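Local coordinates for exported protein (Bacteroides fragilis, PDB 4JX0) that is of unknown function but binds magnesium and joins a BT_3987-like N-terminal domain to a C-terminal domain of the F5/F8 type C (discoidin-like) family, at residues 177-186 with 279-290; 186-197 with 231-241. All coordinates share one frame; numbering follows the deposited sequence.

In the fold
Following the chain from the N terminus, strand 165-174 is the last of the mixed sheet in sequence; after it, residues 177-186 enter the C-terminal beta domain. Interaction 1 closes a loop of 92 residues by laying 177-186 along strand 283-294. Directly afterwards 186-197 makes interaction 2 with 231-241, closing a shorter loop of 33 residues that lies wholly within the larger one. I186 belongs to both. The contacts, with centres 15 Å apart, also meet through neighbouring strands 283-294 and 235-244, where I286 O and F241 N are 2.7 Å apart, a probable hydrogen bond. Interaction 2 additionally reaches the five-stranded sheet through strands 196-199 and 227-232.

Interaction 1: residues 177-186 with 279-290; sequences DNIDSSNKKI and SMDGIAYISFKK
Short strand 179-180 pairs antiparallel with strand 283-294 at the start of the C-terminal beta domain, and asparagine side chains extend the pairing at both ends. In the hydrogen-bonded pair D180-S287, D180 N gives S287 O a nearly straight bond (2.8 Å, 173°). Before it, the N178 amide grips the backbone of K290: OD1 accepts from K290 N at 2.8 Å, while ND2 reaches K290 O in the amide plane and also bonds H272. K289, extended beyond CG, carries NZ to D177 OD1 in a salt bridge of 2.8 Å, approaching from above the carboxylate plane.

Past D180 the first segment leaves the strand at S181 and S182, and a water bridges D180 O, N183 N and Y285 O before N183 brings the chain back beside Y285. N183 CG, anti to the backbone N (chi1 -151°), lets OD1 accept from Y285 N at 2.9 Å. K185 CA stands over one face of the Y285 ring, 3.7 Å from its centroid and 6° off the normal, a CH-pi contact. I179 CD1 meets F288 CE1 at 3.6 Å, and both side chains pack their sheet against strand 255-263 of the five-stranded sheet, consistent with the discoidin-like family's beta-sandwich.

Interaction 2: residues 186-197 with 231-241; sequences IEGKGFNKEISF and ILPEKQSLKGF
I186 opens the contact by packing CD1 against the main chain of 240-241, with G240 C at 3.8 Å. Next, E187 and G188 run past the extended side chain of K239; its CD lies 4.0 Å from G188 CA, and its NZ makes a weak, long ion pair with the C-terminal carboxylate of R320.

F191 reaches farther across. Its CG sits between the backbone N and the carbonyl carbon (chi1 75°), and the ring's far end points at the other segment. CZ is 4.0 Å from L238 CD2, which lies at the ring edge near its plane, and L232 CD2 also borders that edge. Q236 OE1 approaches CZ obliquely at 3.4 Å, with the amide and ring planes 33° apart. The amide's other end is tethered, since NE2 donates to E234 O. R320 adds a cation-pi interaction with F191.

At E194 the aliphatic part of the side chain rests on proline, CG to P233 CG at 3.7 Å, while OE2 forms a salt bridge with R320. The side chains of I195 and L232 lie side by side and point the same way, I195 CG1 to L232 CD2 4.1 Å. S196 then pairs with I231 as an antiparallel hydrogen-bonded pair: S196 N to I231 O measures 3.0 Å at 175°, and I231 N returns a bond to S196 O.

Strand 196-199 thereby forms an outermost strand of the five-stranded sheet beside 227-232, whereas F191 packs on A318 of strand 312-319, which pairs with both 190-191 and 235-244 in the six-stranded sheet.

Interaction 1: residues 177-186 with 279-290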
loop_
_atom_site.group_PDB
_atom_site.type_symbol
_atom_site.label_atom_id
_atom_site.label_comp_id
_atom_site.label_asym_id
_atom_site.label_seq_id
_atom_site.Cartn_x
_atom_site.Cartn_y
_atom_site.Cartn_z
ATOM N N ASP A 177 11.321 10.320 1.782
ATOM C CA ASP A 177 12.273 9.377 1.191
ATOM C C ASP A 177 13.571 9.720 1.866
ATOM O O ASP A 177 14.456 10.325 1.247
ATOM C CB ASP A 177 12.317 9.514 -0.346
ATOM C CG ASP A 177 13.374 8.712 -1.072
ATOM O OD1 ASP A 177 13.815 7.672 -0.523
ATOM O OD2 ASP A 177 13.783 9.135 -2.191
ATOM N N ASN A 178 13.636 9.437 3.185
ATOM C CA ASN A 178 14.786 9.790 4.012
ATOM C C ASN A 178 15.425 8.583 4.685
ATOM O O ASN A 178 16.129 8.776 5.666
ATOM C CB ASN A 178 14.360 10.804 5.076
ATOM C CG ASN A 178 15.510 11.514 5.724
ATOM O OD1 ASN A 178 16.421 11.990 5.047
ATOM N ND2 ASN A 178 15.530 11.556 7.046
ATOM N N ILE A 179 15.248 7.357 4.154
ATOM C CA ILE A 179 15.874 6.165 4.721
ATOM C C ILE A 179 16.721 5.508 3.634
ATOM O O ILE A 179 16.193 5.143 2.581
ATOM C CB ILE A 179 14.824 5.194 5.323
ATOM C CG1 ILE A 179 14.106 5.818 6.553
ATOM C CG2 ILE A 179 15.451 3.851 5.684
ATOM C CD1 ILE A 179 14.939 6.040 7.805
ATOM N N ASP A 180 18.035 5.372 3.890
ATOM C CA ASP A 180 18.978 4.727 2.982
ATOM C C ASP A 180 19.101 3.245 3.370
ATOM O O ASP A 180 19.416 2.929 4.522
ATOM C CB ASP A 180 20.335 5.431 3.016
ATOM C CG ASP A 180 21.347 4.832 2.065
ATOM O OD1 ASP A 180 21.159 4.959 0.834
ATOM O OD2 ASP A 180 22.312 4.213 2.545
ATOM N N SER A 181 18.849 2.347 2.400
ATOM C CA SER A 181 18.859 0.901 2.591
ATOM C C SER A 181 20.128 0.221 2.011
ATOM O O SER A 181 20.119 -0.992 1.777
ATOM C CB SER A 181 17.619 0.311 1.933
ATOM O OG SER A 181 16.452 1.047 2.265
ATOM N N SER A 182 21.228 0.976 1.828
ATOM C CA SER A 182 22.473 0.425 1.301
ATOM C C SER A 182 23.148 -0.530 2.286
ATOM O O SER A 182 23.999 -1.312 1.869
ATOM C CB SER A 182 23.446 1.544 0.963
ATOM O OG SER A 182 23.978 2.118 2.143
ATOM N N ASN A 183 22.846 -0.408 3.601
ATOM C CA ASN A 183 23.432 -1.227 4.659
ATOM C C ASN A 183 24.936 -0.940 4.850
ATOM O O ASN A 183 25.624 -1.714 5.514
ATOM C CB ASN A 183 23.199 -2.717 4.407
ATOM C CG ASN A 183 23.121 -3.514 5.675
ATOM O OD1 ASN A 183 22.323 -3.208 6.552
ATOM N ND2 ASN A 183 23.966 -4.532 5.820
ATOM N N LYS A 184 25.426 0.206 4.357
ATOM C CA LYS A 184 26.818 0.595 4.529
ATOM C C LYS A 184 27.003 0.981 5.994
ATOM O O LYS A 184 26.079 1.531 6.597
ATOM C CB LYS A 184 27.151 1.766 3.576
ATOM C CG LYS A 184 28.601 2.240 3.601
ATOM C CD LYS A 184 28.842 3.336 2.560
ATOM C CE LYS A 184 30.228 3.935 2.641
ATOM N NZ LYS A 184 30.409 5.047 1.670
ATOM N N LYS A 185 28.164 0.650 6.578
ATOM C CA LYS A 185 28.485 0.963 7.978
ATOM C C LYS A 185 28.309 2.458 8.235
ATOM O O LYS A 185 28.728 3.273 7.405
ATOM C CB LYS A 185 29.924 0.524 8.292
ATOM C CG LYS A 185 30.367 0.725 9.735
ATOM C CD LYS A 185 31.652 -0.054 10.028
ATOM C CE LYS A 185 32.096 0.061 11.465
ATOM N NZ LYS A 185 33.326 -0.738 11.737
ATOM N N ILE A 186 27.656 2.820 9.355
ATOM C CA ILE A 186 27.413 4.218 9.692
ATOM C C ILE A 186 28.677 4.800 10.258
ATOM O O ILE A 186 29.225 4.266 11.240
ATOM C CB ILE A 186 26.210 4.409 10.655
ATOM C CG1 ILE A 186 24.903 4.072 9.931
ATOM C CG2 ILE A 186 26.158 5.863 11.186
ATOM C CD1 ILE A 186 23.755 3.750 10.819
ATOM N N SER A 279 21.324 -6.844 1.417
ATOM C CA SER A 279 22.495 -7.576 1.901
ATOM C C SER A 279 22.111 -8.446 3.109
ATOM O O SER A 279 21.568 -7.924 4.079
ATOM C CB SER A 279 23.591 -6.586 2.283
ATOM O OG SER A 279 24.703 -7.239 2.869
HETATM N N MSE A 280 22.394 -9.759 3.062
HETATM C CA MSE A 280 22.079 -10.680 4.160
HETATM C C MSE A 280 23.242 -10.825 5.132
HETATM O O MSE A 280 24.297 -11.317 4.744
HETATM C CB MSE A 280 21.750 -12.067 3.614
HETATM C CG MSE A 280 20.629 -12.078 2.612
HETATM SE SE MSE A 280 19.837 -13.833 2.367
HETATM C CE MSE A 280 21.331 -15.017 2.886
ATOM N N ASP A 281 23.057 -10.407 6.391
ATOM C CA ASP A 281 24.055 -10.579 7.460
ATOM C C ASP A 281 23.404 -10.204 8.798
ATOM O O ASP A 281 22.247 -9.778 8.813
ATOM C CB ASP A 281 25.375 -9.792 7.205
ATOM C CG ASP A 281 25.259 -8.290 7.054
ATOM O OD1 ASP A 281 24.395 -7.689 7.731
ATOM O OD2 ASP A 281 26.086 -7.703 6.318
ATOM N N GLY A 282 24.134 -10.388 9.893
ATOM C CA GLY A 282 23.633 -10.092 11.227
ATOM C C GLY A 282 23.654 -8.641 11.660
ATOM O O GLY A 282 23.197 -8.363 12.767
ATOM N N ILE A 283 24.222 -7.707 10.865
ATOM C CA ILE A 283 24.274 -6.286 11.243
ATOM C C ILE A 283 23.494 -5.443 10.229
ATOM O O ILE A 283 23.954 -5.255 9.097
ATOM C CB ILE A 283 25.725 -5.765 11.386
ATOM C CG1 ILE A 283 26.543 -6.609 12.407
ATOM C CG2 ILE A 283 25.707 -4.295 11.830
ATOM C CD1 ILE A 283 27.732 -7.206 11.859
ATOM N N ALA A 284 22.330 -4.913 10.648
ATOM C CA ALA A 284 21.499 -4.053 9.806
ATOM C C ALA A 284 21.815 -2.601 10.120
ATOM O O ALA A 284 21.702 -2.211 11.280
ATOM C CB ALA A 284 20.024 -4.338 10.050
ATOM N N TYR A 285 22.242 -1.811 9.118
ATOM C CA TYR A 285 22.556 -0.389 9.291
ATOM C C TYR A 285 21.456 0.416 8.648
ATOM O O TYR A 285 21.332 0.393 7.419
ATOM C CB TYR A 285 23.918 -0.025 8.676
ATOM C CG TYR A 285 25.104 -0.508 9.477
ATOM C CD1 TYR A 285 25.512 0.160 10.626
ATOM C CD2 TYR A 285 25.850 -1.603 9.061
ATOM C CE1 TYR A 285 26.631 -0.256 11.349
ATOM C CE2 TYR A 285 26.975 -2.024 9.768
ATOM C CZ TYR A 285 27.364 -1.347 10.909
ATOM O OH TYR A 285 28.421 -1.837 11.629
ATOM N N ILE A 286 20.620 1.081 9.464
ATOM C CA ILE A 286 19.514 1.915 8.981
ATOM C C ILE A 286 20.013 3.346 9.032
ATOM O O ILE A 286 20.342 3.800 10.124
ATOM C CB ILE A 286 18.247 1.689 9.847
ATOM C CG1 ILE A 286 17.927 0.175 9.939
ATOM C CG2 ILE A 286 17.064 2.491 9.286
ATOM C CD1 ILE A 286 16.838 -0.185 10.808
ATOM N N SER A 287 20.134 4.039 7.880
ATOM C CA SER A 287 20.680 5.403 7.837
ATOM C C SER A 287 19.697 6.424 7.336
ATOM O O SER A 287 18.998 6.177 6.359
ATOM C CB SER A 287 21.905 5.459 6.929
ATOM O OG SER A 287 22.983 4.683 7.417
ATOM N N PHE A 288 19.703 7.611 7.958
ATOM C CA PHE A 288 18.907 8.739 7.509
ATOM C C PHE A 288 19.682 9.454 6.402
ATOM O O PHE A 288 20.853 9.793 6.613
ATOM C CB PHE A 288 18.608 9.712 8.664
ATOM C CG PHE A 288 17.630 9.197 9.693
ATOM C CD1 PHE A 288 16.293 9.021 9.376
ATOM C CD2 PHE A 288 18.020 9.000 11.006
ATOM C CE1 PHE A 288 15.378 8.581 10.333
ATOM C CE2 PHE A 288 17.103 8.561 11.965
ATOM C CZ PHE A 288 15.789 8.356 11.623
ATOM N N LYS A 289 19.053 9.680 5.230
ATOM C CA LYS A 289 19.693 10.394 4.111
ATOM C C LYS A 289 20.100 11.796 4.553
ATOM O O LYS A 289 21.203 12.253 4.250
ATOM C CB LYS A 289 18.768 10.455 2.894
ATOM C CG LYS A 289 18.645 9.116 2.187
ATOM C CD LYS A 289 17.561 9.110 1.134
ATOM C CE LYS A 289 17.734 7.940 0.201
ATOM N NZ LYS A 289 16.562 7.733 -0.668
ATOM N N LYS A 290 19.213 12.446 5.314
ATOM C CA LYS A 290 19.425 13.742 5.941
ATOM C C LYS A 290 19.287 13.533 7.445
ATOM O O LYS A 290 18.199 13.135 7.859
ATOM C CB LYS A 290 18.380 14.748 5.416
ATOM C CG LYS A 290 18.529 16.145 5.997
ATOM C CD LYS A 290 17.669 17.168 5.276
ATOM C CE LYS A 290 17.951 18.565 5.778
ATOM N NZ LYS A 290 17.212 19.600 5.003
HETATM O O HOH W 1 21.891 1.658 5.126
#

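Interaction 2: residues 186-197 with 231-241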
loop_
_atom_site.group_PDB
_atom_site.type_symbol
_atom_site.label_atom_id
_atom_site.label_comp_id
_atom_site.label_asym_id
_atom_site.label_seq_id
_atom_site.Cartn_x
_atom_site.Cartn_y
_atom_site.Cartn_z
ATOM N N ILE A 186 27.656 2.820 9.355
ATOM C CA ILE A 186 27.413 4.218 9.692
ATOM C C ILE A 186 28.677 4.800 10.258
ATOM O O ILE A 186 29.225 4.266 11.240
ATOM C CB ILE A 186 26.210 4.409 10.655
ATOM C CG1 ILE A 186 24.903 4.072 9.931
ATOM C CG2 ILE A 186 26.158 5.863 11.186
ATOM C CD1 ILE A 186 23.755 3.750 10.819
ATOM N N GLU A 187 29.053 5.975 9.673
ATOM C CA GLU A 187 30.192 6.802 10.053
ATOM C C GLU A 187 29.679 7.945 10.925
ATOM O O GLU A 187 29.340 9.022 10.435
ATOM C CB GLU A 187 30.943 7.336 8.805
ATOM C CG GLU A 187 31.454 6.258 7.856
ATOM C CD GLU A 187 32.306 5.142 8.443
ATOM O OE1 GLU A 187 33.025 5.382 9.443
ATOM O OE2 GLU A 187 32.277 4.026 7.873
ATOM N N GLY A 188 29.549 7.655 12.205
ATOM C CA GLY A 188 29.093 8.605 13.212
ATOM C C GLY A 188 29.636 8.170 14.551
ATOM O O GLY A 188 30.484 7.274 14.587
ATOM N N LYS A 189 29.135 8.744 15.654
ATOM C CA LYS A 189 29.595 8.345 16.987
ATOM C C LYS A 189 28.481 7.529 17.645
ATOM O O LYS A 189 27.398 8.051 17.897
ATOM C CB LYS A 189 30.074 9.516 17.870
ATOM C CG LYS A 189 29.559 10.909 17.556
ATOM C CD LYS A 189 30.344 11.969 18.313
ATOM C CE LYS A 189 29.635 13.298 18.422
ATOM N NZ LYS A 189 29.471 13.964 17.104
ATOM N N GLY A 190 28.756 6.248 17.878
ATOM C CA GLY A 190 27.793 5.301 18.417
ATOM C C GLY A 190 27.542 5.399 19.905
ATOM O O GLY A 190 28.436 5.777 20.667
ATOM N N PHE A 191 26.328 5.014 20.332
ATOM C CA PHE A 191 25.922 5.062 21.738
ATOM C C PHE A 191 24.605 4.318 21.975
ATOM O O PHE A 191 23.802 4.209 21.046
ATOM C CB PHE A 191 25.756 6.535 22.184
ATOM C CG PHE A 191 24.506 7.228 21.690
ATOM C CD1 PHE A 191 24.478 7.850 20.453
ATOM C CD2 PHE A 191 23.353 7.250 22.463
ATOM C CE1 PHE A 191 23.319 8.488 20.005
ATOM C CE2 PHE A 191 22.196 7.878 22.008
ATOM C CZ PHE A 191 22.191 8.506 20.791
ATOM N N ASN A 192 24.380 3.831 23.217
ATOM C CA ASN A 192 23.108 3.203 23.613
ATOM C C ASN A 192 22.888 3.044 25.143
ATOM O O ASN A 192 21.835 2.528 25.520
ATOM C CB ASN A 192 22.925 1.832 22.945
ATOM C CG ASN A 192 23.916 0.765 23.321
ATOM O OD1 ASN A 192 24.684 0.880 24.289
ATOM N ND2 ASN A 192 23.898 -0.328 22.568
ATOM N N LYS A 193 23.822 3.510 26.012
ATOM C CA LYS A 193 23.685 3.381 27.463
ATOM C C LYS A 193 22.518 4.212 27.973
ATOM O O LYS A 193 21.741 3.756 28.817
ATOM C CB LYS A 193 24.974 3.819 28.178
ATOM C CG LYS A 193 24.942 3.535 29.685
ATOM C CD LYS A 193 26.247 3.874 30.393
ATOM C CE LYS A 193 26.188 3.528 31.866
ATOM N NZ LYS A 193 27.478 3.796 32.553
ATOM N N GLU A 194 22.414 5.434 27.458
ATOM C CA GLU A 194 21.381 6.399 27.842
ATOM C C GLU A 194 20.018 6.164 27.145
ATOM O O GLU A 194 19.037 6.806 27.524
ATOM C CB GLU A 194 21.873 7.830 27.551
ATOM C CG GLU A 194 22.115 8.157 26.078
ATOM C CD GLU A 194 23.576 8.343 25.723
ATOM O OE1 GLU A 194 24.324 7.335 25.731
ATOM O OE2 GLU A 194 23.972 9.499 25.444
ATOM N N ILE A 195 19.953 5.281 26.122
ATOM C CA ILE A 195 18.712 4.994 25.394
ATOM C C ILE A 195 17.797 4.087 26.235
ATOM O O ILE A 195 18.274 3.183 26.917
ATOM C CB ILE A 195 19.022 4.353 24.009
ATOM C CG1 ILE A 195 19.736 5.367 23.102
ATOM C CG2 ILE A 195 17.738 3.819 23.337
ATOM C CD1 ILE A 195 20.127 4.826 21.731
ATOM N N SER A 196 16.479 4.330 26.157
ATOM C CA SER A 196 15.434 3.529 26.802
ATOM C C SER A 196 14.592 2.915 25.684
ATOM O O SER A 196 14.549 3.470 24.581
ATOM C CB SER A 196 14.578 4.381 27.744
ATOM O OG SER A 196 15.248 5.551 28.188
ATOM N N PHE A 197 13.947 1.769 25.946
ATOM C CA PHE A 197 13.151 1.074 24.940
ATOM C C PHE A 197 11.756 0.748 25.435
ATOM O O PHE A 197 11.564 0.432 26.610
ATOM C CB PHE A 197 13.837 -0.228 24.531
ATOM C CG PHE A 197 15.237 -0.063 24.003
ATOM C CD1 PHE A 197 16.328 -0.116 24.857
ATOM C CD2 PHE A 197 15.469 0.115 22.650
ATOM C CE1 PHE A 197 17.624 0.030 24.371
ATOM C CE2 PHE A 197 16.767 0.277 22.167
ATOM C CZ PHE A 197 17.836 0.238 23.032
ATOM N N ILE A 231 13.831 5.499 22.773
ATOM C CA ILE A 231 13.559 6.760 23.458
ATOM C C ILE A 231 14.883 7.380 23.877
ATOM O O ILE A 231 15.605 6.789 24.676
ATOM C CB ILE A 231 12.612 6.532 24.664
ATOM C CG1 ILE A 231 11.297 5.843 24.221
ATOM C CG2 ILE A 231 12.297 7.857 25.364
ATOM C CD1 ILE A 231 10.688 5.016 25.238
ATOM N N LEU A 232 15.191 8.576 23.344
ATOM C CA LEU A 232 16.418 9.303 23.671
ATOM C C LEU A 232 16.206 10.152 24.929
ATOM O O LEU A 232 15.067 10.546 25.195
ATOM C CB LEU A 232 16.839 10.215 22.509
ATOM C CG LEU A 232 16.915 9.576 21.128
ATOM C CD1 LEU A 232 17.307 10.597 20.090
ATOM C CD2 LEU A 232 17.895 8.412 21.110
ATOM N N PRO A 233 17.268 10.489 25.695
ATOM C CA PRO A 233 17.073 11.339 26.891
ATOM C C PRO A 233 16.587 12.757 26.564
ATOM O O PRO A 233 15.784 13.320 27.317
ATOM C CB PRO A 233 18.463 11.382 27.535
ATOM C CG PRO A 233 19.247 10.338 26.865
ATOM C CD PRO A 233 18.687 10.131 25.519
ATOM N N GLU A 234 17.099 13.342 25.458
ATOM C CA GLU A 234 16.702 14.672 24.985
ATOM C C GLU A 234 16.750 14.728 23.458
ATOM O O GLU A 234 17.249 13.804 22.813
ATOM C CB GLU A 234 17.589 15.783 25.601
ATOM C CG GLU A 234 19.073 15.749 25.247
ATOM C CD GLU A 234 19.907 14.730 26.000
ATOM O OE1 GLU A 234 19.975 14.826 27.247
ATOM O OE2 GLU A 234 20.525 13.860 25.344
ATOM N N LYS A 235 16.214 15.809 22.892
ATOM C CA LYS A 235 16.228 16.083 21.453
ATOM C C LYS A 235 17.667 16.055 20.942
ATOM O O LYS A 235 18.523 16.692 21.554
ATOM C CB LYS A 235 15.603 17.477 21.203
ATOM C CG LYS A 235 15.709 18.025 19.780
ATOM C CD LYS A 235 14.965 19.355 19.633
ATOM C CE LYS A 235 15.684 20.528 20.267
ATOM N NZ LYS A 235 15.064 21.825 19.887
ATOM N N GLN A 236 17.941 15.328 19.850
ATOM C CA GLN A 236 19.288 15.296 19.279
ATOM C C GLN A 236 19.266 14.790 17.846
ATOM O O GLN A 236 18.428 13.970 17.485
ATOM C CB GLN A 236 20.267 14.468 20.132
ATOM C CG GLN A 236 19.817 13.055 20.450
ATOM C CD GLN A 236 20.624 12.494 21.592
ATOM O OE1 GLN A 236 21.591 11.757 21.397
ATOM N NE2 GLN A 236 20.267 12.861 22.811
ATOM N N SER A 237 20.190 15.309 17.029
ATOM C CA SER A 237 20.300 14.987 15.609
ATOM C C SER A 237 20.968 13.623 15.402
ATOM O O SER A 237 22.156 13.482 15.690
ATOM C CB SER A 237 21.086 16.080 14.892
ATOM O OG SER A 237 21.171 15.825 13.502
ATOM N N LEU A 238 20.205 12.628 14.889
ATOM C CA LEU A 238 20.704 11.271 14.643
ATOM C C LEU A 238 20.985 10.997 13.169
ATOM O O LEU A 238 20.202 11.382 12.302
ATOM C CB LEU A 238 19.699 10.224 15.137
ATOM C CG LEU A 238 19.393 10.190 16.625
ATOM C CD1 LEU A 238 18.494 9.041 16.933
ATOM C CD2 LEU A 238 20.658 10.068 17.461
ATOM N N LYS A 239 22.083 10.263 12.918
ATOM C CA LYS A 239 22.533 9.864 11.593
ATOM C C LYS A 239 21.901 8.532 11.162
ATOM O O LYS A 239 21.724 8.312 9.961
ATOM C CB LYS A 239 24.067 9.749 11.569
ATOM C CG LYS A 239 24.788 11.086 11.770
ATOM C CD LYS A 239 26.295 10.947 11.600
ATOM C CE LYS A 239 26.992 12.280 11.479
ATOM N NZ LYS A 239 28.433 12.198 11.851
ATOM N N GLY A 240 21.604 7.655 12.127
ATOM C CA GLY A 240 21.004 6.349 11.875
ATOM C C GLY A 240 21.151 5.370 13.024
ATOM O O GLY A 240 21.435 5.775 14.153
ATOM N N PHE A 241 20.960 4.058 12.740
ATOM C CA PHE A 241 21.054 2.988 13.738
ATOM C C PHE A 241 21.716 1.734 13.215
ATOM O O PHE A 241 21.679 1.472 12.018
ATOM C CB PHE A 241 19.651 2.588 14.221
ATOM C CG PHE A 241 18.870 3.705 14.863
ATOM C CD1 PHE A 241 18.094 4.564 14.096
ATOM C CD2 PHE A 241 18.953 3.936 16.225
ATOM C CE1 PHE A 241 17.398 5.613 14.686
ATOM C CE2 PHE A 241 18.269 4.999 16.809
ATOM C CZ PHE A 241 17.488 5.823 16.039
#